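PDB 2PH5: homospermidine synthase from Legionella pneumophila subsp. pneumophila str. Philadelphia 1, which probably makes homospermidine and binds NAD in a Rossmann-type domain. Local coordinates for residues I241-G244 with W250-D253; E457-L460 with W464-F467; P261-Y266 with S298-L303. All coordinates share one frame; numbering follows the deposited sequence.

Contact 1 of 3, residues I241-G244 with W250-D253; sequences IGWG and WPHD
W243 and W250 meet as a T-shaped pair, an instance of two indoles meeting edge to face over a small area. The six-membered ring of W250 turns its edge toward one face of W243, over the pyrrole part. The two ring centroids lie 5.5 Å apart and the planes stand at 84°, close to perpendicular. At the point of contact W250 CZ3 sits above the W243 face, 4.0 Å from W243 NE1, while that nitrogen in turn lies near the plane of the W250 ring. With CG of W250 anti to its backbone N (chi1 -179°), the indole is carried back toward W243 although its CB does not set out in that direction.

P251 supplies the second half of the contact. It approaches from the direction opposite to W243 and brings CD to 3.9 Å from W243 CH2, at a slant to the indole. The same CD stands 3.8 Å above the plane of the W250 ring, toward its rim, and thus touches both tryptophans. No hydrogen bond joins the two segments, and the contact depends on aromatic and apolar packing.

The pair lies at the two ends of a loop that leads out of strand 238-242 toward strand 254-255. Between these two strands in the antiparallel sheet runs strand 264-267, whose I265 is touched by I241, W243 and W250. Strand 311-322 reaches I241 through T316 and H318, and F466 of helix 466-469 packs on I241 and P251.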
# COMPACT_ATOMS: atom_id res chain seq x y z
N ILE A 241 -3.65 -10.02 -20.59
CA ILE A 241 -2.73 -11.14 -20.50
C ILE A 241 -2.59 -12.00 -21.76
O ILE A 241 -3.58 -12.37 -22.38
CB ILE A 241 -3.16 -12.08 -19.36
CG1 ILE A 241 -3.47 -11.27 -18.10
CG2 ILE A 241 -2.07 -13.10 -19.08
CD1 ILE A 241 -4.19 -12.06 -17.03
N GLY A 242 -1.34 -12.30 -22.14
CA GLY A 242 -1.11 -13.15 -23.29
C GLY A 242 -1.34 -14.57 -22.80
O GLY A 242 -0.62 -15.05 -21.93
N TRP A 243 -2.36 -15.24 -23.33
CA TRP A 243 -2.67 -16.59 -22.88
C TRP A 243 -1.75 -17.67 -23.45
O TRP A 243 -1.75 -17.91 -24.65
CB TRP A 243 -4.12 -16.94 -23.19
CG TRP A 243 -4.73 -17.88 -22.18
CD1 TRP A 243 -5.47 -18.99 -22.45
CD2 TRP A 243 -4.68 -17.75 -20.76
NE1 TRP A 243 -5.89 -19.57 -21.27
CE2 TRP A 243 -5.42 -18.83 -20.22
CE3 TRP A 243 -4.08 -16.84 -19.88
CZ2 TRP A 243 -5.59 -19.02 -18.84
CZ3 TRP A 243 -4.24 -17.02 -18.51
CH2 TRP A 243 -4.99 -18.11 -18.00
N GLY A 244 -0.99 -18.32 -22.58
CA GLY A 244 -0.09 -19.37 -23.03
C GLY A 244 -0.81 -20.68 -23.26
O GLY A 244 -1.80 -20.98 -22.60
N TRP A 250 -8.98 -21.56 -16.23
CA TRP A 250 -9.57 -20.35 -16.81
C TRP A 250 -10.07 -19.43 -15.70
O TRP A 250 -10.97 -19.79 -14.95
CB TRP A 250 -10.70 -20.75 -17.77
CG TRP A 250 -11.36 -19.59 -18.43
CD1 TRP A 250 -12.53 -18.98 -18.05
CD2 TRP A 250 -10.86 -18.85 -19.55
NE1 TRP A 250 -12.79 -17.91 -18.87
CE2 TRP A 250 -11.78 -17.80 -19.79
CE3 TRP A 250 -9.73 -18.96 -20.37
CZ2 TRP A 250 -11.60 -16.87 -20.82
CZ3 TRP A 250 -9.55 -18.03 -21.39
CH2 TRP A 250 -10.49 -17.00 -21.61
N PRO A 251 -9.48 -18.23 -15.57
CA PRO A 251 -9.88 -17.27 -14.53
C PRO A 251 -11.39 -17.04 -14.51
O PRO A 251 -12.01 -16.85 -15.56
CB PRO A 251 -9.11 -16.00 -14.90
CG PRO A 251 -7.91 -16.52 -15.65
CD PRO A 251 -8.52 -17.60 -16.50
N HIS A 252 -11.98 -17.05 -13.32
CA HIS A 252 -13.42 -16.84 -13.18
C HIS A 252 -13.90 -15.53 -13.80
O HIS A 252 -14.97 -15.49 -14.42
CB HIS A 252 -13.83 -16.87 -11.71
CG HIS A 252 -13.12 -15.86 -10.87
ND1 HIS A 252 -11.78 -15.95 -10.57
CD2 HIS A 252 -13.56 -14.71 -10.30
CE1 HIS A 252 -11.41 -14.89 -9.86
NE2 HIS A 252 -12.48 -14.13 -9.68
N ASP A 253 -13.11 -14.48 -13.63
CA ASP A 253 -13.45 -13.15 -14.14
C ASP A 253 -12.74 -12.79 -15.45
O ASP A 253 -12.49 -11.62 -15.73
CB ASP A 253 -13.15 -12.09 -13.07
CG ASP A 253 -11.80 -12.31 -12.38
OD1 ASP A 253 -10.99 -13.11 -12.88
OD2 ASP A 253 -11.56 -11.67 -11.33

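Contact 2 of 3, residues E457-L460 with W464-F467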
# COMPACT_ATOMS: atom_id res chain seq x y z
N GLU A 457 -5.92 -22.33 -2.96
CA GLU A 457 -5.93 -23.47 -3.87
C GLU A 457 -4.81 -23.34 -4.91
O GLU A 457 -4.71 -22.33 -5.60
CB GLU A 457 -7.29 -23.57 -4.56
CG GLU A 457 -7.63 -24.95 -5.11
CD GLU A 457 -9.06 -25.03 -5.60
OE1 GLU A 457 -9.97 -24.70 -4.82
OE2 GLU A 457 -9.27 -25.43 -6.77
N VAL A 458 -3.97 -24.36 -5.01
CA VAL A 458 -2.87 -24.33 -5.95
C VAL A 458 -2.84 -25.59 -6.80
O VAL A 458 -3.47 -26.59 -6.47
CB VAL A 458 -1.53 -24.20 -5.23
CG1 VAL A 458 -1.46 -22.87 -4.49
CG2 VAL A 458 -1.36 -25.36 -4.26
N ASP A 459 -2.09 -25.54 -7.89
CA ASP A 459 -1.95 -26.67 -8.79
C ASP A 459 -0.49 -27.16 -8.70
O ASP A 459 0.40 -26.64 -9.38
CB ASP A 459 -2.29 -26.21 -10.22
CG ASP A 459 -2.29 -27.35 -11.22
OD1 ASP A 459 -2.68 -27.10 -12.39
OD2 ASP A 459 -1.90 -28.48 -10.86
N LEU A 460 -0.27 -28.14 -7.83
CA LEU A 460 1.06 -28.70 -7.60
C LEU A 460 1.65 -29.33 -8.85
O LEU A 460 2.86 -29.50 -8.96
CB LEU A 460 1.00 -29.76 -6.49
CG LEU A 460 0.54 -29.21 -5.13
CD1 LEU A 460 0.35 -30.35 -4.14
CD2 LEU A 460 1.57 -28.21 -4.63
N TRP A 464 4.02 -23.24 -12.91
CA TRP A 464 3.94 -22.13 -13.84
C TRP A 464 2.54 -21.85 -14.38
O TRP A 464 2.40 -21.17 -15.38
CB TRP A 464 4.91 -22.39 -14.98
CG TRP A 464 6.26 -22.65 -14.46
CD1 TRP A 464 7.06 -23.70 -14.78
CD2 TRP A 464 7.01 -21.83 -13.56
NE1 TRP A 464 8.27 -23.59 -14.14
CE2 TRP A 464 8.27 -22.45 -13.38
CE3 TRP A 464 6.74 -20.63 -12.88
CZ2 TRP A 464 9.26 -21.91 -12.55
CZ3 TRP A 464 7.73 -20.09 -12.06
CH2 TRP A 464 8.98 -20.74 -11.90
N GLN A 465 1.52 -22.36 -13.70
CA GLN A 465 0.14 -22.13 -14.12
C GLN A 465 -0.34 -20.79 -13.57
O GLN A 465 -0.13 -20.49 -12.39
CB GLN A 465 -0.78 -23.23 -13.59
CG GLN A 465 -0.64 -24.55 -14.32
CD GLN A 465 -1.34 -24.56 -15.66
OE1 GLN A 465 -0.82 -25.08 -16.64
NE2 GLN A 465 -2.54 -24.01 -15.70
N PHE A 466 -1.01 -20.00 -14.40
CA PHE A 466 -1.51 -18.71 -13.96
C PHE A 466 -2.36 -18.88 -12.69
O PHE A 466 -2.41 -17.99 -11.83
CB PHE A 466 -2.34 -18.05 -15.07
CG PHE A 466 -2.72 -16.62 -14.78
CD1 PHE A 466 -4.05 -16.26 -14.63
CD2 PHE A 466 -1.73 -15.64 -14.62
CE1 PHE A 466 -4.40 -14.94 -14.34
CE2 PHE A 466 -2.07 -14.32 -14.33
CZ PHE A 466 -3.41 -13.97 -14.19
N PHE A 467 -2.99 -20.03 -12.57
CA PHE A 467 -3.81 -20.36 -11.41
C PHE A 467 -3.00 -20.20 -10.11
O PHE A 467 -3.55 -19.82 -9.07
CB PHE A 467 -4.33 -21.79 -11.55
CG PHE A 467 -5.39 -22.18 -10.57
CD1 PHE A 467 -6.68 -21.65 -10.67
CD2 PHE A 467 -5.12 -23.09 -9.56
CE1 PHE A 467 -7.68 -22.05 -9.78
CE2 PHE A 467 -6.11 -23.49 -8.67
CZ PHE A 467 -7.39 -22.97 -8.78
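F467, in the opening turn of the short C-terminal helix 466-469, lays its ring against the extended residues E457-D459 that precede the helix in the chain. E457 meets the ring with both backbone and side chain. Its carbonyl O lies 3.6 Å from F467 CE2, oblique to the ring, and its side chain comes to the outer end of the ring, where OE2 is 3.7 Å from CZ. The carboxylate is inclined by 59° to the ring plane. CG of F467 is anti to the backbone N (chi1 -169°), which throws the ring outward from the helix to these residues. E457 CG also lies alongside, 4.1 Å from F467 CE2.

Further along, the backbone of D459 comes to the rim of the ring: its N is near the ring plane, 4.2 Å from F467 CD2. That N-H is spent on N468 OD1, a residue of the same helix. The contact thus belongs to a loop folded back over a helix start, with Q465 at the N-cap position. Across from Q465 stands the carboxylate of D459, whose OD1 is 3.8 Å from Q465 CG. The stronger partner of this oxygen is H249 NE2, to which it is hydrogen-bonded, while the H249 ring also stacks on F467. One histidine therefore links the carboxylate to the aromatic ring. OD2 of D459 takes a weak hydrogen bond from S461 N, two residues on. At the helix start itself, the N of F466 is hydrogen-bonded to E247 OE2.

Contact 3 of 3, residues P261-Y266 with S298-L303; sequences PQCAIY and SLTNFL
The flat group in this contact is the carboxamide of N301, and C263 meets it at the oxygen from one side of the amide plane. C263 SG stands well off that plane and C263 CB closer to it, on the same side. SG is 3.3 Å from N301 OD1, a close polar approach, with CG, OD1 and SG making an angle near 127°. C263 CB is almost as near, 3.5 Å from the same oxygen.

The motif is a helix packed against the turn that opens a strand. Residues P261 to A264 form a type I turn, marked by a weak bond from A264 N to P261 O, and strand 264-267 begins at its end. Helix 295-302 presents T300 and N301 to this turn. Because CG of N301 lies anti to its carbonyl carbon (chi1 -70°), the amide reaches C263 even though its CB does not point that way. T300 aims more directly: its methyl lies anti to the backbone N, facing C263, while OG1 is turned back to the helix and bonded to T296 O. The polar branch is therefore satisfied within the helix, and the apolar one does the packing.

Beyond the two segments, R314 of strand 311-322 touches both C263 and T300, and I297, one turn earlier on the helix, also packs on C263. The helix ends just past the contact, where L303 N is bonded to T300 O.

Where the two side chains meet, T300 CG2 is 3.6 Å from C263 CB and 3.9 Å from C263 SG.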
# COMPACT_ATOMS: atom_id res chain seq x y z
N PRO A 261 -7.63 -9.22 -30.26
CA PRO A 261 -6.43 -10.07 -30.36
C PRO A 261 -6.73 -11.49 -29.88
O PRO A 261 -7.21 -11.68 -28.76
CB PRO A 261 -5.42 -9.34 -29.48
CG PRO A 261 -6.29 -8.72 -28.43
CD PRO A 261 -7.44 -8.17 -29.24
N GLN A 262 -6.45 -12.48 -30.72
CA GLN A 262 -6.71 -13.89 -30.40
C GLN A 262 -5.87 -14.43 -29.23
O GLN A 262 -6.32 -15.31 -28.50
CB GLN A 262 -6.48 -14.76 -31.65
CG GLN A 262 -5.05 -14.69 -32.21
CD GLN A 262 -4.79 -15.69 -33.33
OE1 GLN A 262 -5.42 -15.64 -34.39
NE2 GLN A 262 -3.86 -16.61 -33.10
N CYS A 263 -4.67 -13.89 -29.07
CA CYS A 263 -3.75 -14.31 -28.01
C CYS A 263 -4.03 -13.72 -26.64
O CYS A 263 -3.58 -14.26 -25.63
CB CYS A 263 -2.32 -13.92 -28.39
SG CYS A 263 -2.04 -12.13 -28.29
N ALA A 264 -4.77 -12.61 -26.59
CA ALA A 264 -5.05 -11.94 -25.32
C ALA A 264 -6.30 -12.35 -24.58
O ALA A 264 -7.32 -12.72 -25.16
CB ALA A 264 -5.06 -10.43 -25.52
N ILE A 265 -6.20 -12.25 -23.26
CA ILE A 265 -7.29 -12.57 -22.37
C ILE A 265 -7.40 -11.36 -21.45
O ILE A 265 -6.41 -10.68 -21.18
CB ILE A 265 -6.96 -13.87 -21.59
CG1 ILE A 265 -8.03 -14.13 -20.54
CG2 ILE A 265 -5.59 -13.76 -20.93
CD1 ILE A 265 -7.68 -15.29 -19.63
N TYR A 266 -8.60 -11.07 -20.99
CA TYR A 266 -8.77 -9.93 -20.11
C TYR A 266 -9.44 -10.34 -18.82
O TYR A 266 -10.00 -11.43 -18.72
CB TYR A 266 -9.58 -8.83 -20.80
CG TYR A 266 -8.89 -8.27 -22.02
CD1 TYR A 266 -8.83 -8.99 -23.21
CD2 TYR A 266 -8.21 -7.05 -21.96
CE1 TYR A 266 -8.12 -8.52 -24.31
CE2 TYR A 266 -7.48 -6.58 -23.05
CZ TYR A 266 -7.44 -7.32 -24.22
OH TYR A 266 -6.70 -6.88 -25.28
N SER A 298 2.10 -7.86 -28.84
CA SER A 298 3.16 -7.93 -29.83
C SER A 298 4.19 -9.00 -29.48
O SER A 298 4.64 -9.74 -30.35
CB SER A 298 3.83 -6.57 -29.98
OG SER A 298 4.37 -6.13 -28.74
N LEU A 299 4.56 -9.09 -28.20
CA LEU A 299 5.54 -10.09 -27.79
C LEU A 299 4.96 -11.49 -27.87
O LEU A 299 5.62 -12.41 -28.35
CB LEU A 299 6.03 -9.83 -26.36
CG LEU A 299 6.95 -8.62 -26.19
CD1 LEU A 299 7.30 -8.43 -24.72
CD2 LEU A 299 8.21 -8.84 -27.02
N THR A 300 3.74 -11.65 -27.39
CA THR A 300 3.09 -12.95 -27.40
C THR A 300 3.05 -13.54 -28.82
O THR A 300 3.48 -14.68 -29.03
CB THR A 300 1.66 -12.87 -26.84
OG1 THR A 300 1.71 -12.42 -25.48
CG2 THR A 300 0.98 -14.22 -26.89
N ASN A 301 2.54 -12.76 -29.77
CA ASN A 301 2.47 -13.20 -31.16
C ASN A 301 3.87 -13.46 -31.69
O ASN A 301 4.10 -14.41 -32.43
CB ASN A 301 1.77 -12.13 -32.02
CG ASN A 301 0.28 -12.01 -31.72
OD1 ASN A 301 -0.28 -12.82 -30.98
ND2 ASN A 301 -0.36 -11.01 -32.31
N PHE A 302 4.82 -12.61 -31.31
CA PHE A 302 6.20 -12.76 -31.74
C PHE A 302 6.78 -14.10 -31.31
O PHE A 302 7.69 -14.63 -31.94
CB PHE A 302 7.06 -11.63 -31.16
CG PHE A 302 8.48 -11.62 -31.66
CD1 PHE A 302 8.77 -11.27 -32.98
CD2 PHE A 302 9.53 -11.95 -30.80
CE1 PHE A 302 10.09 -11.25 -33.44
CE2 PHE A 302 10.85 -11.93 -31.25
CZ PHE A 302 11.13 -11.57 -32.57
N LEU A 303 6.24 -14.67 -30.23
CA LEU A 303 6.72 -15.95 -29.73
C LEU A 303 5.69 -17.05 -29.91
O LEU A 303 5.70 -18.05 -29.20
CB LEU A 303 7.09 -15.85 -28.25
CG LEU A 303 8.25 -14.89 -27.98
CD1 LEU A 303 8.40 -14.67 -26.48
CD2 LEU A 303 9.53 -15.46 -28.60

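Contact 1 is the hub of the three. Its centre lies about 12 Å from the centre of each of the others, whereas those of contacts 2 and 3 are about 21 Å apart and their nearest atoms about 6 Å, without touching. Contacts 1 and 3 share the small antiparallel sheet: W243 N is 2.8 Å from C263 O and I241 O is 2.8 Å from I265 N, both probable hydrogen bonds. Contact 2 joins from another direction through F466, whose CD1 is 4.0 Å from W243 CZ3. All three lie away from the NAD pocket, and so describe how the C-terminal part of the chain is assembled rather than how the cofactor is held.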